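Local coordinates for AceL NrdHF-1-1 Intein (Metagenome, PDB 6ZGQ), which is a naturally split class 3 intein that in its active form excises itself from its flanking segments by protein splicing, present here as a linked, splice-inactive variant, at residues Phe66-Gln80 / Cys87-Ile101. Residues are numbered along the deposited sequence; the frame is centred on the assembly and turned at random. Where two conformers were deposited one is given.
Sequences FDQKVSPNHRMIYEQ and CLAKDFEPSEDKYFI
OD1 of N73 takes the ammonium of K90 on a lone pair in its amide plane, NZ lying 2.6 Å away, while ND2 of the same amide is held by D5. The extended K90 chain passes over the P72 carbonyl; that oxygen accepts K90 N. A89 N donates to H74 O, and M76 and C87 form an antiparallel hydrogen-bonded pair, M76 N to C87 O being 2.7 Å. A second such pair, E79 with Y99, ties the same strand to residues 98-101 on its other edge. Beyond it, NE2 of Q80 donates to D97 OD2 at 2.7 Å; OD2 lies close to the amide plane, but NE2 meets it from above the nearly perpendicular carboxylate.

Apolar side chains join strand 66-70 to residues 87-101. The rings of F66 and F100 form an offset stack, centroids 4.3 Å apart and planes 9° from parallel, with F100 CB also over the F66 face as a CH-pi contact. M76, bent at chi2 and chi3, brings CE to F100 CE1 (3.9 Å) and to the edge of the F66 ring, and V70 CG2 presses on A89 CB. Replacing F66 with an alanine would probably strip F100 of its stacking partner and open a gap beside M76 CE. The CG of Y78 sits between its backbone N and carbonyl carbon (chi1 60°), which stands the ring where F92 meets one face edge-on, planes 67° apart, while K98 CG and CD run alongside, K98 CG 3.5 Å from Y78 CE2. Water 1 bridges I77 O and I101 N where the 98-101 strand diverges.

Within this all-beta intein fold, strand 75-80 lies between its hairpin partner 83-88 and strand 98-104, while F66 reaches in from the separate three-stranded sheet and touches I113 of strand 109-114.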
ATOM      1  N   PHE A  66      -9.352   3.403  -5.196  1.00 13.60           N
ATOM      2  CA  PHE A  66      -7.929   3.350  -4.805  1.00 11.91           C
ATOM      3  C   PHE A  66      -7.560   4.671  -4.096  1.00 11.60           C
ATOM      4  O   PHE A  66      -7.763   5.763  -4.652  1.00 12.47           O
ATOM      5  CB  PHE A  66      -7.054   3.115  -6.054  1.00 11.84           C
ATOM      6  CG  PHE A  66      -5.597   2.852  -5.760  1.00 10.70           C
ATOM      7  CD1 PHE A  66      -5.170   1.603  -5.341  1.00 10.91           C
ATOM      8  CD2 PHE A  66      -4.652   3.852  -5.932  1.00 10.42           C
ATOM      9  CE1 PHE A  66      -3.832   1.364  -5.079  1.00 10.95           C
ATOM     10  CE2 PHE A  66      -3.314   3.623  -5.667  1.00 10.74           C
ATOM     11  CZ  PHE A  66      -2.903   2.377  -5.234  1.00 10.58           C
ATOM     12  N   ASP A  67      -7.065   4.569  -2.861  1.00 10.81           N
ATOM     13  CA  ASP A  67      -6.517   5.726  -2.124  1.00 10.44           C
ATOM     14  C   ASP A  67      -5.334   5.263  -1.276  1.00  9.61           C
ATOM     15  O   ASP A  67      -5.525   4.425  -0.388  1.00  9.69           O
ATOM     16  CB  ASP A  67      -7.577   6.381  -1.227  1.00 11.78           C
ATOM     17  CG  ASP A  67      -7.188   7.788  -0.775  1.00 12.64           C
ATOM     18  OD1 ASP A  67      -6.177   7.937  -0.057  1.00 14.31           O
ATOM     19  OD2 ASP A  67      -7.893   8.742  -1.153  1.00 14.02           O
ATOM     20  N   GLN A  68      -4.139   5.789  -1.576  1.00  9.02           N
ATOM     21  CA  GLN A  68      -2.917   5.559  -0.786  1.00  8.79           C
ATOM     22  C   GLN A  68      -2.205   6.907  -0.566  1.00  8.71           C
ATOM     23  O   GLN A  68      -2.149   7.733  -1.488  1.00  8.48           O
ATOM     24  CB  GLN A  68      -2.009   4.531  -1.478  1.00  8.37           C
ATOM     25  CG  GLN A  68      -2.668   3.160  -1.582  1.00  9.10           C
ATOM     26  CD  GLN A  68      -1.739   2.052  -2.023  1.00 10.26           C
ATOM     27  OE1 GLN A  68      -0.545   2.258  -2.257  1.00 10.16           O
ATOM     28  NE2 GLN A  68      -2.294   0.852  -2.137  1.00  9.80           N
ATOM     29  N   LYS A  69      -1.737   7.120   0.670  1.00  8.94           N
ATOM     30  CA  LYS A  69      -0.972   8.300   1.081  1.00  9.84           C
ATOM     31  C   LYS A  69       0.385   7.773   1.571  1.00  9.56           C
ATOM     32  O   LYS A  69       0.458   7.122   2.622  1.00 10.65           O
ATOM     33  CB  LYS A  69      -1.750   9.079   2.158  1.00 10.81           C
ATOM     34  CG  LYS A  69      -3.099   9.601   1.661  1.00 11.45           C
ATOM     35  CD  LYS A  69      -3.852  10.407   2.709  1.00 13.97           C
ATOM     36  CE  LYS A  69      -5.284  10.697   2.284  1.00 14.96           C
ATOM     37  NZ  LYS A  69      -6.197   9.563   2.596  1.00 18.48           N
ATOM     38  N   VAL A  70       1.428   8.008   0.773  1.00  8.98           N
ATOM     39  CA  VAL A  70       2.716   7.326   0.914  1.00  9.16           C
ATOM     40  C   VAL A  70       3.881   8.336   0.858  1.00  9.16           C
ATOM     41  O   VAL A  70       3.699   9.462   0.363  1.00  8.79           O
ATOM     42  CB  VAL A  70       2.843   6.232  -0.181  1.00  9.01           C
ATOM     43  CG1 VAL A  70       1.583   5.370  -0.230  1.00  8.98           C
ATOM     44  CG2 VAL A  70       3.102   6.836  -1.556  1.00  9.34           C
ATOM     45  N   SER A  71       5.044   7.933   1.381  0.53  9.25           N
ATOM     46  CA  SER A  71       6.288   8.716   1.289  0.53  9.41           C
ATOM     47  C   SER A  71       6.817   8.682  -0.150  0.53  9.75           C
ATOM     48  O   SER A  71       6.461   7.792  -0.914  0.53 10.13           O
ATOM     49  CB  SER A  71       7.339   8.162   2.255  0.53  9.42           C
ATOM     50  OG  SER A  71       6.843   8.157   3.580  0.53  9.55           O
ATOM     51  N   PRO A  72       7.668   9.654  -0.534  1.00  9.97           N
ATOM     52  CA  PRO A  72       8.239   9.681  -1.888  1.00 10.19           C
ATOM     53  C   PRO A  72       8.856   8.360  -2.390  1.00 11.25           C
ATOM     54  O   PRO A  72       8.663   8.028  -3.562  1.00 10.93           O
ATOM     55  CB  PRO A  72       9.316  10.764  -1.790  1.00  9.67           C
ATOM     56  CG  PRO A  72       8.803  11.692  -0.737  1.00 10.18           C
ATOM     57  CD  PRO A  72       8.110  10.811   0.267  1.00  9.81           C
ATOM     58  N   ASN A  73       9.550   7.627  -1.506  1.00 10.51           N
ATOM     59  CA  ASN A  73      10.294   6.401  -1.868  1.00 10.94           C
ATOM     60  C   ASN A  73       9.545   5.131  -1.472  1.00  9.86           C
ATOM     61  O   ASN A  73      10.146   4.054  -1.481  1.00 11.12           O
ATOM     62  CB  ASN A  73      11.697   6.374  -1.240  1.00 12.07           C
ATOM     63  CG  ASN A  73      12.555   7.538  -1.682  1.00 13.63           C
ATOM     64  OD1 ASN A  73      12.579   7.890  -2.860  1.00 14.94           O
ATOM     65  ND2 ASN A  73      13.259   8.142  -0.744  1.00 16.40           N
ATOM     66  N   HIS A  74       8.260   5.260  -1.123  1.00  9.41           N
ATOM     67  CA  HIS A  74       7.377   4.108  -0.881  1.00  8.26           C
ATOM     68  C   HIS A  74       7.203   3.316  -2.180  1.00  8.41           C
ATOM     69  O   HIS A  74       7.076   3.923  -3.252  1.00  8.83           O
ATOM     70  CB  HIS A  74       6.011   4.541  -0.365  1.00  7.70           C
ATOM     71  CG  HIS A  74       5.118   3.386  -0.074  1.00  7.78           C
ATOM     72  ND1 HIS A  74       5.336   2.543   0.991  1.00  7.58           N
ATOM     73  CD2 HIS A  74       4.035   2.908  -0.725  1.00  7.62           C
ATOM     74  CE1 HIS A  74       4.408   1.606   0.998  1.00  7.37           C
ATOM     75  NE2 HIS A  74       3.611   1.798  -0.039  1.00  7.46           N
ATOM     76  N   ARG A  75       7.212   1.983  -2.077  1.00  7.77           N
ATOM     77  CA  ARG A  75       7.072   1.091  -3.231  1.00  7.94           C
ATOM     78  C   ARG A  75       5.584   0.981  -3.594  1.00  8.04           C
ATOM     79  O   ARG A  75       4.779   0.518  -2.770  1.00  8.26           O
ATOM     80  CB  ARG A  75       7.695  -0.282  -2.927  1.00  7.80           C
ATOM     81  CG  ARG A  75       9.216  -0.240  -2.805  1.00  8.36           C
ATOM     82  CD  ARG A  75       9.795  -1.501  -2.188  1.00  8.63           C
ATOM     83  NE  ARG A  75       9.534  -2.690  -3.010  1.00 10.06           N
ATOM     84  CZ  ARG A  75       8.678  -3.674  -2.713  1.00  9.72           C
ATOM     85  NH1 ARG A  75       7.968  -3.664  -1.594  1.00  9.40           N
ATOM     86  NH2 ARG A  75       8.531  -4.693  -3.549  1.00 11.01           N
ATOM     87  N   MET A  76       5.221   1.475  -4.785  1.00  8.41           N
ATOM     88  CA  MET A  76       3.878   1.296  -5.346  1.00  8.54           C
ATOM     89  C   MET A  76       3.882  -0.020  -6.114  1.00  8.89           C
ATOM     90  O   MET A  76       4.873  -0.316  -6.791  1.00 10.03           O
ATOM     91  CB  MET A  76       3.500   2.462  -6.263  1.00  9.19           C
ATOM     92  CG  MET A  76       3.477   3.805  -5.550  1.00  8.66           C
ATOM     93  SD  MET A  76       2.365   3.802  -4.132  1.00  9.93           S
ATOM     94  CE  MET A  76       0.778   3.786  -4.964  1.00  9.96           C
ATOM     95  N   ILE A  77       2.809  -0.803  -5.948  1.00  9.20           N
ATOM     96  CA  ILE A  77       2.655  -2.147  -6.521  1.00  8.93           C
ATOM     97  C   ILE A  77       1.539  -2.058  -7.563  1.00  9.37           C
ATOM     98  O   ILE A  77       0.457  -1.534  -7.269  1.00  9.25           O
ATOM     99  CB  ILE A  77       2.330  -3.186  -5.413  1.00  9.53           C
ATOM    100  CG1 ILE A  77       3.442  -3.214  -4.347  1.00  9.83           C
ATOM    101  CG2 ILE A  77       2.107  -4.579  -5.993  1.00 10.31           C
ATOM    102  CD1 ILE A  77       4.810  -3.650  -4.844  1.00  9.84           C
ATOM    103  N   TYR A  78       1.837  -2.504  -8.786  1.00 10.07           N
ATOM    104  CA  TYR A  78       0.882  -2.494  -9.895  1.00 10.71           C
ATOM    105  C   TYR A  78       1.108  -3.760 -10.716  1.00 12.45           C
ATOM    106  O   TYR A  78       2.163  -4.393 -10.567  1.00 12.50           O
ATOM    107  CB  TYR A  78       1.045  -1.218 -10.734  1.00 10.72           C
ATOM    108  CG  TYR A  78       2.408  -1.021 -11.352  1.00 12.49           C
ATOM    109  CD1 TYR A  78       3.436  -0.421 -10.639  1.00 14.37           C
ATOM    110  CD2 TYR A  78       2.663  -1.418 -12.657  1.00 13.34           C
ATOM    111  CE1 TYR A  78       4.682  -0.232 -11.207  1.00 15.58           C
ATOM    112  CE2 TYR A  78       3.908  -1.237 -13.234  1.00 14.10           C
ATOM    113  CZ  TYR A  78       4.915  -0.639 -12.504  1.00 15.65           C
ATOM    114  OH  TYR A  78       6.155  -0.451 -13.059  1.00 17.65           O
ATOM    115  N   GLU A  79       0.108  -4.124 -11.524  1.00 12.03           N
ATOM    116  CA  GLU A  79       0.206  -5.194 -12.522  1.00 14.92           C
ATOM    117  C   GLU A  79       0.430  -4.540 -13.888  1.00 14.99           C
ATOM    118  O   GLU A  79      -0.177  -3.493 -14.167  1.00 14.51           O
ATOM    119  CB  GLU A  79      -1.068  -6.058 -12.538  1.00 15.16           C
ATOM    120  CG  GLU A  79      -0.917  -7.314 -13.390  1.00 16.88           C
ATOM    121  CD  GLU A  79      -2.129  -8.227 -13.404  1.00 17.98           C
ATOM    122  OE1 GLU A  79      -3.099  -7.985 -12.652  1.00 20.90           O
ATOM    123  OE2 GLU A  79      -2.099  -9.206 -14.184  1.00 21.25           O
ATOM    124  N   GLN A  80       1.335  -5.122 -14.681  1.00 16.05           N
ATOM    125  CA  GLN A  80       1.552  -4.771 -16.096  1.00 18.66           C
ATOM    126  C   GLN A  80       1.854  -6.073 -16.855  1.00 20.07           C
ATOM    127  O   GLN A  80       2.715  -6.856 -16.414  1.00 21.10           O
ATOM    128  CB  GLN A  80       2.694  -3.766 -16.230  1.00 20.12           C
ATOM    129  CG  GLN A  80       2.979  -3.338 -17.658  1.00 22.28           C
ATOM    130  CD  GLN A  80       4.160  -2.401 -17.743  1.00 23.72           C
ATOM    131  OE1 GLN A  80       5.042  -2.416 -16.886  1.00 24.64           O
ATOM    132  NE2 GLN A  80       4.186  -1.578 -18.782  1.00 25.84           N
ATOM    133  N   CYS A  87       7.436   0.244  -8.280  0.76 12.45           N
ATOM    134  CA  CYS A  87       8.005   1.554  -8.657  0.76 12.52           C
ATOM    135  C   CYS A  87       7.886   2.492  -7.449  0.76 12.04           C
ATOM    136  O   CYS A  87       6.853   2.456  -6.767  0.76 12.35           O
ATOM    137  CB  CYS A  87       7.245   2.153  -9.848  0.76 13.55           C
ATOM    138  SG  CYS A  87       7.943   3.681 -10.518  0.76 14.07           S
ATOM    139  N   LEU A  88       8.925   3.293  -7.178  1.00 11.72           N
ATOM    140  CA  LEU A  88       8.879   4.308  -6.116  1.00 10.81           C
ATOM    141  C   LEU A  88       7.781   5.320  -6.470  1.00 10.75           C
ATOM    142  O   LEU A  88       7.616   5.639  -7.651  1.00 10.94           O
ATOM    143  CB  LEU A  88      10.247   4.983  -5.983  1.00 10.70           C
ATOM    144  CG  LEU A  88      11.430   4.058  -5.661  1.00 11.00           C
ATOM    145  CD1 LEU A  88      12.654   4.879  -5.281  1.00 11.35           C
ATOM    146  CD2 LEU A  88      11.082   3.089  -4.546  1.00 10.88           C
ATOM    147  N   ALA A  89       7.022   5.756  -5.457  1.00 10.11           N
ATOM    148  CA  ALA A  89       5.890   6.685  -5.599  1.00 10.31           C
ATOM    149  C   ALA A  89       6.269   7.932  -6.411  1.00 10.49           C
ATOM    150  O   ALA A  89       5.541   8.303  -7.331  1.00 10.92           O
ATOM    151  CB  ALA A  89       5.364   7.075  -4.224  1.00  9.74           C
ATOM    152  N   LYS A  90       7.411   8.548  -6.088  1.00 10.83           N
ATOM    153  CA  LYS A  90       7.880   9.764  -6.774  1.00 11.11           C
ATOM    154  C   LYS A  90       8.207   9.526  -8.259  1.00 11.55           C
ATOM    155  O   LYS A  90       8.225  10.494  -9.031  1.00 12.17           O
ATOM    156  CB  LYS A  90       9.104  10.355  -6.053  1.00 12.16           C
ATOM    157  CG  LYS A  90      10.364   9.502  -6.131  1.00 13.48           C
ATOM    158  CD  LYS A  90      11.493  10.086  -5.303  1.00 14.89           C
ATOM    159  CE  LYS A  90      12.824   9.432  -5.632  1.00 16.02           C
ATOM    160  NZ  LYS A  90      13.781   9.556  -4.503  1.00 17.69           N
ATOM    161  N   ASP A  91       8.462   8.264  -8.641  1.00 12.51           N
ATOM    162  CA  ASP A  91       8.845   7.883 -10.012  1.00 12.49           C
ATOM    163  C   ASP A  91       7.659   7.374 -10.841  1.00 11.75           C
ATOM    164  O   ASP A  91       7.781   7.314 -12.064  1.00 12.18           O
ATOM    165  CB  ASP A  91       9.960   6.819  -9.996  1.00 12.59           C
ATOM    166  CG  ASP A  91      11.257   7.347  -9.416  1.00 13.66           C
ATOM    167  OD1 ASP A  91      11.604   8.510  -9.709  1.00 14.44           O
ATOM    168  OD2 ASP A  91      11.915   6.609  -8.657  1.00 14.67           O
ATOM    169  N   PHE A  92       6.533   7.030 -10.196  1.00 11.29           N
ATOM    170  CA  PHE A  92       5.406   6.363 -10.880  1.00 11.90           C
ATOM    171  C   PHE A  92       4.795   7.281 -11.940  1.00 12.99           C
ATOM    172  O   PHE A  92       4.404   8.414 -11.633  1.00 12.62           O
ATOM    173  CB  PHE A  92       4.314   5.884  -9.908  1.00 11.93           C
ATOM    174  CG  PHE A  92       3.214   5.104 -10.588  1.00 13.93           C
ATOM    175  CD1 PHE A  92       3.372   3.754 -10.881  1.00 13.33           C
ATOM    176  CD2 PHE A  92       2.035   5.726 -10.969  1.00 13.38           C
ATOM    177  CE1 PHE A  92       2.372   3.043 -11.523  1.00 12.25           C
ATOM    178  CE2 PHE A  92       1.036   5.020 -11.614  1.00 14.51           C
ATOM    179  CZ  PHE A  92       1.204   3.675 -11.894  1.00 11.67           C
ATOM    180  N   GLU A  93       4.737   6.777 -13.179  1.00 13.27           N
ATOM    181  CA  GLU A  93       4.082   7.451 -14.309  1.00 15.48           C
ATOM    182  C   GLU A  93       2.901   6.592 -14.762  1.00 15.85           C
ATOM    183  O   GLU A  93       3.095   5.475 -15.244  1.00 17.16           O
ATOM    184  CB  GLU A  93       5.067   7.696 -15.467  1.00 17.40           C
ATOM    185  CG  GLU A  93       6.244   8.606 -15.109  1.00 20.58           C
ATOM    186  CD  GLU A  93       5.880  10.074 -14.870  1.00 24.27           C
ATOM    187  OE1 GLU A  93       4.702  10.391 -14.583  1.00 27.16           O
ATOM    188  OE2 GLU A  93       6.795  10.928 -14.948  1.00 28.04           O
ATOM    189  N   PRO A  94       1.659   7.096 -14.585  1.00 15.00           N
ATOM    190  CA  PRO A  94       0.484   6.321 -14.982  1.00 16.12           C
ATOM    191  C   PRO A  94       0.464   6.049 -16.488  1.00 16.59           C
ATOM    192  O   PRO A  94       0.946   6.872 -17.270  1.00 18.66           O
ATOM    193  CB  PRO A  94      -0.709   7.199 -14.547  1.00 15.97           C
ATOM    194  CG  PRO A  94      -0.153   8.560 -14.333  1.00 16.12           C
ATOM    195  CD  PRO A  94       1.296   8.390 -13.982  1.00 15.55           C
ATOM    196  N   SER A  95      -0.064   4.879 -16.853  1.00 17.32           N
ATOM    197  CA  SER A  95      -0.268   4.457 -18.245  1.00 16.94           C
ATOM    198  C   SER A  95      -1.460   3.487 -18.290  1.00 16.84           C
ATOM    199  O   SER A  95      -1.801   2.883 -17.257  1.00 16.82           O
ATOM    200  CB  SER A  95       0.994   3.806 -18.813  1.00 19.15           C
ATOM    201  OG  SER A  95       1.442   2.750 -17.986  1.00 19.62           O
ATOM    202  N   GLU A  96      -2.088   3.384 -19.464  1.00 17.41           N
ATOM    203  CA  GLU A  96      -3.278   2.548 -19.678  1.00 18.28           C
ATOM    204  C   GLU A  96      -2.977   1.055 -19.476  1.00 18.60           C
ATOM    205  O   GLU A  96      -3.915   0.282 -19.260  1.00 18.80           O
ATOM    206  CB  GLU A  96      -3.864   2.816 -21.069  1.00 20.35           C
ATOM    207  CG  GLU A  96      -4.373   4.244 -21.215  1.00 23.22           C
ATOM    208  CD  GLU A  96      -5.255   4.469 -22.429  1.00 24.08           C
ATOM    209  OE1 GLU A  96      -4.971   3.911 -23.509  1.00 27.88           O
ATOM    210  OE2 GLU A  96      -6.240   5.228 -22.300  1.00 26.99           O
ATOM    211  N   ASP A  97      -1.687   0.681 -19.515  1.00 19.14           N
ATOM    212  CA  ASP A  97      -1.224  -0.717 -19.405  1.00 19.57           C
ATOM    213  C   ASP A  97      -0.710  -1.076 -18.000  1.00 17.58           C
ATOM    214  O   ASP A  97      -0.301  -2.230 -17.786  1.00 19.46           O
ATOM    215  CB  ASP A  97      -0.167  -1.032 -20.492  1.00 20.91           C
ATOM    216  CG  ASP A  97       1.226  -0.473 -20.175  1.00 24.31           C
ATOM    217  OD1 ASP A  97       1.331   0.605 -19.547  1.00 26.08           O
ATOM    218  OD2 ASP A  97       2.219  -1.119 -20.577  1.00 27.93           O
ATOM    219  N   LYS A  98      -0.732  -0.107 -17.068  1.00 14.69           N
ATOM    220  CA  LYS A  98      -0.358  -0.327 -15.652  1.00 13.17           C
ATOM    221  C   LYS A  98      -1.605  -0.200 -14.777  1.00 12.18           C
ATOM    222  O   LYS A  98      -2.310   0.811 -14.871  1.00 11.55           O
ATOM    223  CB  LYS A  98       0.695   0.685 -15.179  1.00 14.01           C
ATOM    224  CG  LYS A  98       2.099   0.487 -15.744  1.00 14.70           C
ATOM    225  CD  LYS A  98       3.043   1.567 -15.244  1.00 15.86           C
ATOM    226  CE  LYS A  98       4.122   1.903 -16.258  1.00 17.95           C
ATOM    227  NZ  LYS A  98       4.695   3.249 -15.986  1.00 20.17           N
ATOM    228  N   TYR A  99      -1.841  -1.205 -13.927  1.00 11.16           N
ATOM    229  CA  TYR A  99      -3.072  -1.351 -13.139  1.00 10.82           C
ATOM    230  C   TYR A  99      -2.749  -1.477 -11.658  1.00 10.48           C
ATOM    231  O   TYR A  99      -1.921  -2.316 -11.299  1.00 10.66           O
ATOM    232  CB  TYR A  99      -3.829  -2.604 -13.596  1.00 12.19           C
ATOM    233  CG  TYR A  99      -4.227  -2.548 -15.046  1.00 13.68           C
ATOM    234  CD1 TYR A  99      -3.339  -2.919 -16.049  1.00 14.12           C
ATOM    235  CD2 TYR A  99      -5.483  -2.103 -15.417  1.00 14.18           C
ATOM    236  CE1 TYR A  99      -3.699  -2.857 -17.385  1.00 16.16           C
ATOM    237  CE2 TYR A  99      -5.852  -2.033 -16.747  1.00 15.46           C
ATOM    238  CZ  TYR A  99      -4.962  -2.413 -17.728  1.00 16.58           C
ATOM    239  OH  TYR A  99      -5.334  -2.344 -19.049  1.00 17.44           O
ATOM    240  N   PHE A 100      -3.384  -0.639 -10.824  1.00  9.50           N
ATOM    241  CA  PHE A 100      -3.350  -0.779  -9.359  1.00  9.16           C
ATOM    242  C   PHE A 100      -4.302  -1.912  -8.955  1.00  9.40           C
ATOM    243  O   PHE A 100      -5.237  -2.228  -9.711  1.00 10.74           O
ATOM    244  CB  PHE A 100      -3.711   0.541  -8.656  1.00  8.42           C
ATOM    245  CG  PHE A 100      -2.660   1.610  -8.790  1.00  8.52           C
ATOM    246  CD1 PHE A 100      -1.370   1.394  -8.326  1.00  8.40           C
ATOM    247  CD2 PHE A 100      -2.964   2.838  -9.364  1.00  8.24           C
ATOM    248  CE1 PHE A 100      -0.404   2.381  -8.435  1.00  8.38           C
ATOM    249  CE2 PHE A 100      -1.999   3.821  -9.493  1.00  8.41           C
ATOM    250  CZ  PHE A 100      -0.720   3.595  -9.019  1.00  8.57           C
ATOM    251  N   ILE A 101      -4.044  -2.508  -7.786  1.00  9.26           N
ATOM    252  CA  ILE A 101      -4.683  -3.754  -7.334  1.00 10.37           C
ATOM    253  C   ILE A 101      -5.612  -3.452  -6.148  1.00 10.74           C
ATOM    254  O   ILE A 101      -5.118  -3.130  -5.061  1.00 10.33           O
ATOM    255  CB  ILE A 101      -3.611  -4.807  -6.946  1.00 11.69           C
ATOM    256  CG1 ILE A 101      -2.596  -4.991  -8.089  1.00 13.78           C
ATOM    257  CG2 ILE A 101      -4.257  -6.144  -6.583  1.00 11.37           C
ATOM    258  CD1 ILE A 101      -1.360  -5.791  -7.715  1.00 14.39           C
TER
HETATM  259  O   HOH W   1      -1.898  -1.800  -5.869  1.00 12.52           O